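Local atomic coordinates of protein TASOR (Homo sapiens, PDB entry 6TL1), a protein that mediates epigenetic repression as a component of the HUSH complex, promoting recruitment of SETDB1 for H3K9 methylation. Residues N33-L47 with V199-D211. Sequence-based numbering, arbitrary orientation.
Sequences NFNYRRACLVHNELL and VCPYAVVSFTYKD
The F34 ring works in two directions at once: Y209 CD1 lies over one of its faces, toward the rim, while its edge is turned to the face of F207. That second pair is T-shaped, with planes at 79° and centroids 5.2 Å apart, and the two phenylalanines run side by side. F207 reaches this place because its CG sits between the backbone N and the carbonyl carbon (chi1 70°). Farther along, L41 CD2 makes a CH-pi contact over a face of the Y202 ring, 4.3 Å from its centroid.

The guanidinium groups of R37 and R38 are instead met at their edges by hydroxyls. R38 NE donates to S206 OG at 3.2 Å, close to the guanidinium plane; S206 OG also hydrogen-bonds D128. R37 NE reaches T208 OG1 at 3.1 Å, with a weak second bond from NH2 gripping the same oxygen.

Between these two sets of side chains, strands 34-42 and 199-209 pair antiparallel, an example of how a beta bulge accommodates a register shift of one residue: Y36 faces F207, but R38 faces S206. R37 N still donates to S206 O at 3.1 Å. Where the strands part, a water bridges V42 O and Y202 O, and L47 CD1 packs on P201 CD at 3.6 Å.

In the five-stranded antiparallel sheet of the TASOR pseudo-PARP domain, 199-209 is the central strand, with 34-42 on one side and 126-134 on the other; strand 4-6 pairs with the far edge of 34-42. Helix 12-22 packs on the face bearing Y36, A39 and V205, and helix 82-88 meets V42 and V204.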
ATOM      1  N   ASN A  33      19.225   2.940   7.231  1.00 39.36           N
ATOM      2  CA  ASN A  33      18.456   3.062   8.461  1.00 40.14           C
ATOM      3  C   ASN A  33      17.558   1.872   8.758  1.00 39.58           C
ATOM      4  O   ASN A  33      17.217   1.656   9.925  1.00 44.77           O
ATOM      5  CB  ASN A  33      17.594   4.335   8.407  1.00 41.92           C
ATOM      6  CG  ASN A  33      18.403   5.566   8.028  1.00 47.52           C
ATOM      7  OD1 ASN A  33      19.376   5.885   8.692  1.00 51.28           O
ATOM      8  ND2 ASN A  33      18.042   6.217   6.939  1.00 49.68           N
ATOM      9  N   PHE A  34      17.210   1.069   7.765  1.00 39.30           N
ATOM     10  CA  PHE A  34      16.348  -0.086   7.983  1.00 35.16           C
ATOM     11  C   PHE A  34      17.160  -1.369   7.937  1.00 38.71           C
ATOM     12  O   PHE A  34      17.907  -1.601   6.982  1.00 40.17           O
ATOM     13  CB  PHE A  34      15.228  -0.122   6.951  1.00 34.91           C
ATOM     14  CG  PHE A  34      14.197   0.950   7.171  1.00 39.76           C
ATOM     15  CD1 PHE A  34      13.157   0.743   8.059  1.00 42.31           C
ATOM     16  CD2 PHE A  34      14.280   2.168   6.505  1.00 42.21           C
ATOM     17  CE1 PHE A  34      12.204   1.732   8.285  1.00 41.47           C
ATOM     18  CE2 PHE A  34      13.330   3.156   6.718  1.00 40.95           C
ATOM     19  CZ  PHE A  34      12.301   2.940   7.610  1.00 41.02           C
ATOM     20  N   ASN A  35      17.015  -2.193   8.967  1.00 37.59           N
ATOM     21  CA  ASN A  35      17.528  -3.551   8.936  1.00 41.51           C
ATOM     22  C   ASN A  35      16.316  -4.472   8.927  1.00 42.59           C
ATOM     23  O   ASN A  35      15.546  -4.520   9.896  1.00 38.52           O
ATOM     24  CB  ASN A  35      18.468  -3.809  10.112  1.00 45.51           C
ATOM     25  CG  ASN A  35      18.944  -5.252  10.183  1.00 50.85           C
ATOM     26  OD1 ASN A  35      18.857  -6.002   9.213  1.00 53.82           O
ATOM     27  ND2 ASN A  35      19.528  -5.615  11.309  1.00 57.08           N
ATOM     28  N   TYR A  36      16.122  -5.167   7.814  1.00 42.54           N
ATOM     29  CA  TYR A  36      15.012  -6.093   7.670  1.00 42.05           C
ATOM     30  C   TYR A  36      15.504  -7.450   8.141  1.00 45.58           C
ATOM     31  O   TYR A  36      16.312  -8.093   7.467  1.00 48.68           O
ATOM     32  CB  TYR A  36      14.527  -6.126   6.229  1.00 38.24           C
ATOM     33  CG  TYR A  36      14.050  -4.780   5.772  1.00 39.15           C
ATOM     34  CD1 TYR A  36      12.878  -4.226   6.272  1.00 39.09           C
ATOM     35  CD2 TYR A  36      14.794  -4.042   4.859  1.00 41.69           C
ATOM     36  CE1 TYR A  36      12.450  -2.975   5.854  1.00 38.28           C
ATOM     37  CE2 TYR A  36      14.378  -2.802   4.438  1.00 42.22           C
ATOM     38  CZ  TYR A  36      13.207  -2.270   4.941  1.00 40.77           C
ATOM     39  OH  TYR A  36      12.793  -1.035   4.516  1.00 40.50           O
ATOM     40  N   ARG A  37      15.033  -7.879   9.305  1.00 46.17           N
ATOM     41  CA  ARG A  37      15.619  -9.029   9.964  1.00 51.04           C
ATOM     42  C   ARG A  37      14.809 -10.296   9.790  1.00 52.72           C
ATOM     43  O   ARG A  37      15.346 -11.382  10.023  1.00 56.00           O
ATOM     44  CB  ARG A  37      15.803  -8.746  11.454  1.00 52.92           C
ATOM     45  CG  ARG A  37      16.508  -7.412  11.728  1.00 54.98           C
ATOM     46  CD  ARG A  37      17.262  -7.474  13.033  1.00 58.23           C
ATOM     47  NE  ARG A  37      17.728  -6.166  13.473  1.00 57.84           N
ATOM     48  CZ  ARG A  37      18.497  -5.989  14.538  1.00 65.02           C
ATOM     49  NH1 ARG A  37      18.859  -7.042  15.257  1.00 68.00           N
ATOM     50  NH2 ARG A  37      18.884  -4.772  14.897  1.00 66.28           N
ATOM     51  N   ARG A  38      13.544 -10.189   9.398  1.00 49.43           N
ATOM     52  CA  ARG A  38      12.794 -11.379   9.030  1.00 52.50           C
ATOM     53  C   ARG A  38      11.763 -10.991   7.986  1.00 53.15           C
ATOM     54  O   ARG A  38      11.384  -9.823   7.861  1.00 53.13           O
ATOM     55  CB  ARG A  38      12.143 -12.065  10.234  1.00 59.85           C
ATOM     56  CG  ARG A  38      11.190 -11.236  11.040  1.00 65.50           C
ATOM     57  CD  ARG A  38      10.654 -12.073  12.192  1.00 72.91           C
ATOM     58  NE  ARG A  38       9.550 -11.418  12.883  1.00 77.68           N
ATOM     59  CZ  ARG A  38       8.717 -12.041  13.709  1.00 81.22           C
ATOM     60  NH1 ARG A  38       8.857 -13.338  13.940  1.00 83.96           N
ATOM     61  NH2 ARG A  38       7.740 -11.365  14.300  1.00 82.71           N
ATOM     62  N   ALA A  39      11.337 -11.988   7.215  1.00 48.25           N
ATOM     63  CA  ALA A  39      10.474 -11.747   6.070  1.00 46.59           C
ATOM     64  C   ALA A  39       9.707 -13.021   5.749  1.00 48.99           C
ATOM     65  O   ALA A  39      10.256 -14.127   5.846  1.00 52.94           O
ATOM     66  CB  ALA A  39      11.285 -11.285   4.854  1.00 44.43           C
ATOM     67  N   CYS A  40       8.434 -12.862   5.388  1.00 46.66           N
ATOM     68  CA  CYS A  40       7.594 -13.965   4.941  1.00 48.76           C
ATOM     69  C   CYS A  40       6.883 -13.597   3.650  1.00 44.64           C
ATOM     70  O   CYS A  40       6.468 -12.450   3.471  1.00 39.46           O
ATOM     71  CB  CYS A  40       6.514 -14.318   5.975  1.00 56.49           C
ATOM     72  SG  CYS A  40       7.099 -14.778   7.595  1.00 71.39           S
ATOM     73  N   LEU A  41       6.722 -14.573   2.760  1.00 42.52           N
ATOM     74  CA  LEU A  41       5.779 -14.393   1.669  1.00 40.93           C
ATOM     75  C   LEU A  41       4.390 -14.785   2.153  1.00 40.69           C
ATOM     76  O   LEU A  41       4.233 -15.624   3.045  1.00 44.29           O
ATOM     77  CB  LEU A  41       6.169 -15.214   0.435  1.00 45.04           C
ATOM     78  CG  LEU A  41       7.377 -14.666  -0.318  1.00 47.34           C
ATOM     79  CD1 LEU A  41       7.970 -15.679  -1.274  1.00 48.06           C
ATOM     80  CD2 LEU A  41       6.982 -13.390  -1.056  1.00 41.22           C
ATOM     81  N   VAL A  42       3.378 -14.131   1.601  1.00 39.39           N
ATOM     82  CA  VAL A  42       2.002 -14.398   1.983  1.00 40.51           C
ATOM     83  C   VAL A  42       1.354 -15.215   0.870  1.00 40.49           C
ATOM     84  O   VAL A  42       1.482 -14.884  -0.317  1.00 40.05           O
ATOM     85  CB  VAL A  42       1.236 -13.094   2.256  1.00 40.42           C
ATOM     86  CG1 VAL A  42      -0.203 -13.399   2.635  1.00 44.10           C
ATOM     87  CG2 VAL A  42       1.929 -12.300   3.366  1.00 42.93           C
ATOM     88  N   HIS A  43       0.670 -16.290   1.245  1.00 41.81           N
ATOM     89  CA  HIS A  43      -0.018 -17.128   0.264  1.00 45.10           C
ATOM     90  C   HIS A  43      -1.462 -17.244   0.731  1.00 45.03           C
ATOM     91  O   HIS A  43      -1.820 -18.163   1.468  1.00 43.89           O
ATOM     92  CB  HIS A  43       0.672 -18.495   0.094  1.00 49.58           C
ATOM     93  CG  HIS A  43       2.138 -18.386  -0.206  1.00 55.98           C
ATOM     94  ND1 HIS A  43       2.605 -18.048  -1.453  1.00 57.83           N
ATOM     95  CD2 HIS A  43       3.230 -18.646   0.555  1.00 57.45           C
ATOM     96  CE1 HIS A  43       3.932 -18.037  -1.436  1.00 56.54           C
ATOM     97  NE2 HIS A  43       4.332 -18.404  -0.236  1.00 58.20           N
ATOM     98  N   ASN A  44      -2.303 -16.328   0.255  1.00 41.75           N
ATOM     99  CA  ASN A  44      -3.713 -16.341   0.624  1.00 45.25           C
ATOM    100  C   ASN A  44      -4.455 -16.585  -0.685  1.00 42.38           C
ATOM    101  O   ASN A  44      -4.656 -15.658  -1.478  1.00 39.94           O
ATOM    102  CB  ASN A  44      -4.136 -15.031   1.326  1.00 41.86           C
ATOM    103  CG  ASN A  44      -5.639 -15.005   1.677  1.00 46.60           C
ATOM    104  OD1 ASN A  44      -6.461 -15.584   0.967  1.00 45.93           O
ATOM    105  ND2 ASN A  44      -5.980 -14.421   2.823  1.00 46.16           N
ATOM    106  N   GLU A  45      -4.814 -17.852  -0.911  1.00 42.36           N
ATOM    107  CA  GLU A  45      -5.406 -18.258  -2.183  1.00 49.89           C
ATOM    108  C   GLU A  45      -6.706 -17.514  -2.469  1.00 48.11           C
ATOM    109  O   GLU A  45      -6.974 -17.139  -3.617  1.00 49.56           O
ATOM    110  CB  GLU A  45      -5.625 -19.773  -2.198  1.00 56.80           C
ATOM    111  CG  GLU A  45      -6.179 -20.347  -0.903  1.00 64.60           C
ATOM    112  CD  GLU A  45      -7.666 -20.655  -0.983  1.00 77.68           C
ATOM    113  OE1 GLU A  45      -8.250 -21.060   0.046  1.00 87.55           O
ATOM    114  OE2 GLU A  45      -8.253 -20.494  -2.076  1.00 74.93           O
ATOM    115  N   LEU A  46      -7.536 -17.295  -1.444  1.00 49.00           N
ATOM    116  CA  LEU A  46      -8.795 -16.580  -1.658  1.00 48.33           C
ATOM    117  C   LEU A  46      -8.548 -15.159  -2.152  1.00 47.91           C
ATOM    118  O   LEU A  46      -9.195 -14.706  -3.104  1.00 45.08           O
ATOM    119  CB  LEU A  46      -9.627 -16.569  -0.375  1.00 55.35           C
ATOM    120  CG  LEU A  46     -10.109 -17.945   0.078  1.00 65.83           C
ATOM    121  CD1 LEU A  46     -11.007 -17.846   1.308  1.00 69.63           C
ATOM    122  CD2 LEU A  46     -10.835 -18.626  -1.073  1.00 68.13           C
ATOM    123  N   LEU A  47      -7.610 -14.433  -1.517  1.00 43.13           N
ATOM    124  CA  LEU A  47      -7.312 -13.068  -1.954  1.00 42.52           C
ATOM    125  C   LEU A  47      -6.648 -13.056  -3.322  1.00 42.01           C
ATOM    126  O   LEU A  47      -6.891 -12.152  -4.128  1.00 37.82           O
ATOM    127  CB  LEU A  47      -6.422 -12.349  -0.930  1.00 39.64           C
ATOM    128  CG  LEU A  47      -7.123 -12.068   0.397  1.00 44.49           C
ATOM    129  CD1 LEU A  47      -6.217 -11.362   1.368  1.00 44.84           C
ATOM    130  CD2 LEU A  47      -8.378 -11.232   0.134  1.00 45.67           C
ATOM    131  N   VAL A 199      -6.081  -4.930  -4.378  1.00 35.07           N
ATOM    132  CA  VAL A 199      -5.070  -4.837  -3.338  1.00 35.08           C
ATOM    133  C   VAL A 199      -4.954  -6.215  -2.706  1.00 40.40           C
ATOM    134  O   VAL A 199      -5.963  -6.788  -2.279  1.00 45.09           O
ATOM    135  CB  VAL A 199      -5.457  -3.793  -2.278  1.00 34.34           C
ATOM    136  CG1 VAL A 199      -4.537  -3.883  -1.091  1.00 34.09           C
ATOM    137  CG2 VAL A 199      -5.464  -2.376  -2.901  1.00 36.97           C
ATOM    138  N   CYS A 200      -3.734  -6.765  -2.671  1.00 35.00           N
ATOM    139  CA  CYS A 200      -3.539  -8.126  -2.168  1.00 37.47           C
ATOM    140  C   CYS A 200      -2.240  -8.232  -1.376  1.00 39.59           C
ATOM    141  O   CYS A 200      -1.174  -7.855  -1.891  1.00 39.45           O
ATOM    142  CB  CYS A 200      -3.533  -9.125  -3.330  1.00 39.27           C
ATOM    143  SG  CYS A 200      -3.514 -10.851  -2.815  1.00 48.25           S
ATOM    144  N   PRO A 201      -2.278  -8.724  -0.139  1.00 41.31           N
ATOM    145  CA  PRO A 201      -1.033  -8.899   0.623  1.00 40.06           C
ATOM    146  C   PRO A 201      -0.105  -9.900  -0.054  1.00 42.69           C
ATOM    147  O   PRO A 201      -0.528 -10.970  -0.504  1.00 38.24           O
ATOM    148  CB  PRO A 201      -1.513  -9.402   1.986  1.00 41.92           C
ATOM    149  CG  PRO A 201      -2.817 -10.038   1.708  1.00 46.09           C
ATOM    150  CD  PRO A 201      -3.445  -9.254   0.584  1.00 46.18           C
ATOM    151  N   TYR A 202       1.166  -9.525  -0.144  1.00 38.72           N
ATOM    152  CA  TYR A 202       2.204 -10.260  -0.853  1.00 38.56           C
ATOM    153  C   TYR A 202       3.351 -10.707   0.042  1.00 36.00           C
ATOM    154  O   TYR A 202       3.829 -11.839  -0.094  1.00 39.84           O
ATOM    155  CB  TYR A 202       2.742  -9.363  -1.991  1.00 38.51           C
ATOM    156  CG  TYR A 202       3.914  -9.932  -2.748  1.00 38.05           C
ATOM    157  CD1 TYR A 202       3.715 -10.859  -3.768  1.00 41.61           C
ATOM    158  CD2 TYR A 202       5.219  -9.520  -2.468  1.00 38.48           C
ATOM    159  CE1 TYR A 202       4.782 -11.386  -4.467  1.00 48.49           C
ATOM    160  CE2 TYR A 202       6.290 -10.049  -3.157  1.00 38.96           C
ATOM    161  CZ  TYR A 202       6.072 -10.964  -4.159  1.00 44.00           C
ATOM    162  OH  TYR A 202       7.145 -11.483  -4.855  1.00 48.39           O
ATOM    163  N   ALA A 203       3.794  -9.862   0.975  1.00 33.31           N
ATOM    164  CA  ALA A 203       4.904 -10.218   1.849  1.00 37.85           C
ATOM    165  C   ALA A 203       4.815  -9.400   3.126  1.00 39.97           C
ATOM    166  O   ALA A 203       4.166  -8.355   3.170  1.00 43.10           O
ATOM    167  CB  ALA A 203       6.261  -9.983   1.162  1.00 32.84           C
ATOM    168  N   VAL A 204       5.487  -9.893   4.167  1.00 37.80           N
ATOM    169  CA  VAL A 204       5.602  -9.200   5.447  1.00 35.81           C
ATOM    170  C   VAL A 204       7.065  -9.213   5.870  1.00 38.95           C
ATOM    171  O   VAL A 204       7.732 -10.251   5.779  1.00 41.12           O
ATOM    172  CB  VAL A 204       4.728  -9.847   6.538  1.00 45.95           C
ATOM    173  CG1 VAL A 204       4.717  -8.983   7.786  1.00 45.94           C
ATOM    174  CG2 VAL A 204       3.306 -10.068   6.022  1.00 48.90           C
ATOM    175  N   VAL A 205       7.559  -8.064   6.319  1.00 35.15           N
ATOM    176  CA  VAL A 205       8.905  -7.943   6.858  1.00 37.03           C
ATOM    177  C   VAL A 205       8.814  -7.283   8.223  1.00 39.54           C
ATOM    178  O   VAL A 205       7.908  -6.490   8.499  1.00 46.98           O
ATOM    179  CB  VAL A 205       9.824  -7.113   5.945  1.00 38.65           C
ATOM    180  CG1 VAL A 205      10.031  -7.808   4.611  1.00 37.96           C
ATOM    181  CG2 VAL A 205       9.244  -5.714   5.761  1.00 39.87           C
ATOM    182  N   SER A 206       9.754  -7.632   9.085  1.00 39.13           N
ATOM    183  CA  SER A 206       9.955  -6.952  10.351  1.00 43.20           C
ATOM    184  C   SER A 206      11.245  -6.147  10.243  1.00 40.14           C
ATOM    185  O   SER A 206      12.234  -6.627   9.686  1.00 44.55           O
ATOM    186  CB  SER A 206      10.032  -7.951  11.503  1.00 48.53           C
ATOM    187  OG  SER A 206       8.763  -8.531  11.752  1.00 51.94           O
ATOM    188  N   PHE A 207      11.239  -4.918  10.750  1.00 42.73           N
ATOM    189  CA  PHE A 207      12.414  -4.064  10.662  1.00 43.52           C
ATOM    190  C   PHE A 207      12.807  -3.544  12.037  1.00 42.45           C
ATOM    191  O   PHE A 207      11.999  -3.478  12.965  1.00 43.51           O
ATOM    192  CB  PHE A 207      12.192  -2.862   9.718  1.00 41.18           C
ATOM    193  CG  PHE A 207      11.223  -1.820  10.247  1.00 43.87           C
ATOM    194  CD1 PHE A 207      11.637  -0.848  11.141  1.00 47.40           C
ATOM    195  CD2 PHE A 207       9.912  -1.793   9.809  1.00 44.00           C
ATOM    196  CE1 PHE A 207      10.749   0.106  11.621  1.00 49.42           C
ATOM    197  CE2 PHE A 207       9.024  -0.840  10.275  1.00 47.29           C
ATOM    198  CZ  PHE A 207       9.444   0.112  11.183  1.00 48.34           C
ATOM    199  N   THR A 208      14.062  -3.140  12.145  1.00 40.68           N
ATOM    200  CA  THR A 208      14.471  -2.222  13.193  1.00 45.71           C
ATOM    201  C   THR A 208      15.005  -0.973  12.513  1.00 44.76           C
ATOM    202  O   THR A 208      15.499  -1.032  11.382  1.00 44.65           O
ATOM    203  CB  THR A 208      15.518  -2.817  14.140  1.00 50.66           C
ATOM    204  OG1 THR A 208      16.637  -3.313  13.393  1.00 46.38           O
ATOM    205  CG2 THR A 208      14.899  -3.949  14.945  1.00 55.93           C
ATOM    206  N   TYR A 209      14.828   0.162  13.176  1.00 46.86           N
ATOM    207  CA  TYR A 209      15.196   1.463  12.637  1.00 55.17           C
ATOM    208  C   TYR A 209      16.259   2.118  13.521  1.00 53.76           C
ATOM    209  O   TYR A 209      16.091   2.203  14.742  1.00 56.10           O
ATOM    210  CB  TYR A 209      13.944   2.349  12.492  1.00 54.71           C
ATOM    211  CG  TYR A 209      14.217   3.724  11.927  1.00 59.18           C
ATOM    212  CD1 TYR A 209      14.309   3.931  10.551  1.00 58.66           C
ATOM    213  CD2 TYR A 209      14.352   4.820  12.760  1.00 60.09           C
ATOM    214  CE1 TYR A 209      14.554   5.197  10.036  1.00 58.70           C
ATOM    215  CE2 TYR A 209      14.597   6.079  12.251  1.00 65.56           C
ATOM    216  CZ  TYR A 209      14.698   6.257  10.890  1.00 63.98           C
ATOM    217  OH  TYR A 209      14.941   7.511  10.390  1.00 71.41           O
ATOM    218  N   LYS A 210      17.346   2.574  12.883  1.00 56.67           N
ATOM    219  CA  LYS A 210      18.469   3.350  13.425  1.00 71.56           C
ATOM    220  C   LYS A 210      18.596   4.604  12.566  1.00 75.78           C
ATOM    221  O   LYS A 210      18.812   4.483  11.357  1.00 78.80           O
ATOM    222  CB  LYS A 210      19.812   2.575  13.301  1.00 78.09           C
ATOM    223  CG  LYS A 210      20.273   1.390  14.224  1.00 84.84           C
ATOM    224  CD  LYS A 210      20.591   1.840  15.699  1.00 92.80           C
ATOM    225  CE  LYS A 210      21.271   0.757  16.654  1.00 95.74           C
ATOM    226  NZ  LYS A 210      20.568  -0.597  16.642  1.00 95.15           N
ATOM    227  N   ASP A 211      18.478   5.804  13.137  1.00 79.64           N
ATOM    228  CA  ASP A 211      18.606   6.988  12.254  1.00 81.77           C
ATOM    229  C   ASP A 211      20.057   7.312  11.844  1.00 79.00           C
ATOM    230  O   ASP A 211      21.018   6.674  12.279  1.00 75.52           O
ATOM    231  CB  ASP A 211      17.996   8.247  12.881  1.00 94.10           C
ATOM    232  CG  ASP A 211      18.497   8.503  14.279  1.00108.07           C
ATOM    233  OD1 ASP A 211      18.475   9.669  14.727  1.00115.09           O
ATOM    234  OD2 ASP A 211      18.908   7.523  14.933  1.00114.09           O
TER
HETATM  235  O   HOH W   1      -1.476 -13.645  -0.939  1.00 40.81           O
HETATM  236  O   HOH W   2       3.114 -13.614  -1.868  1.00 41.93           O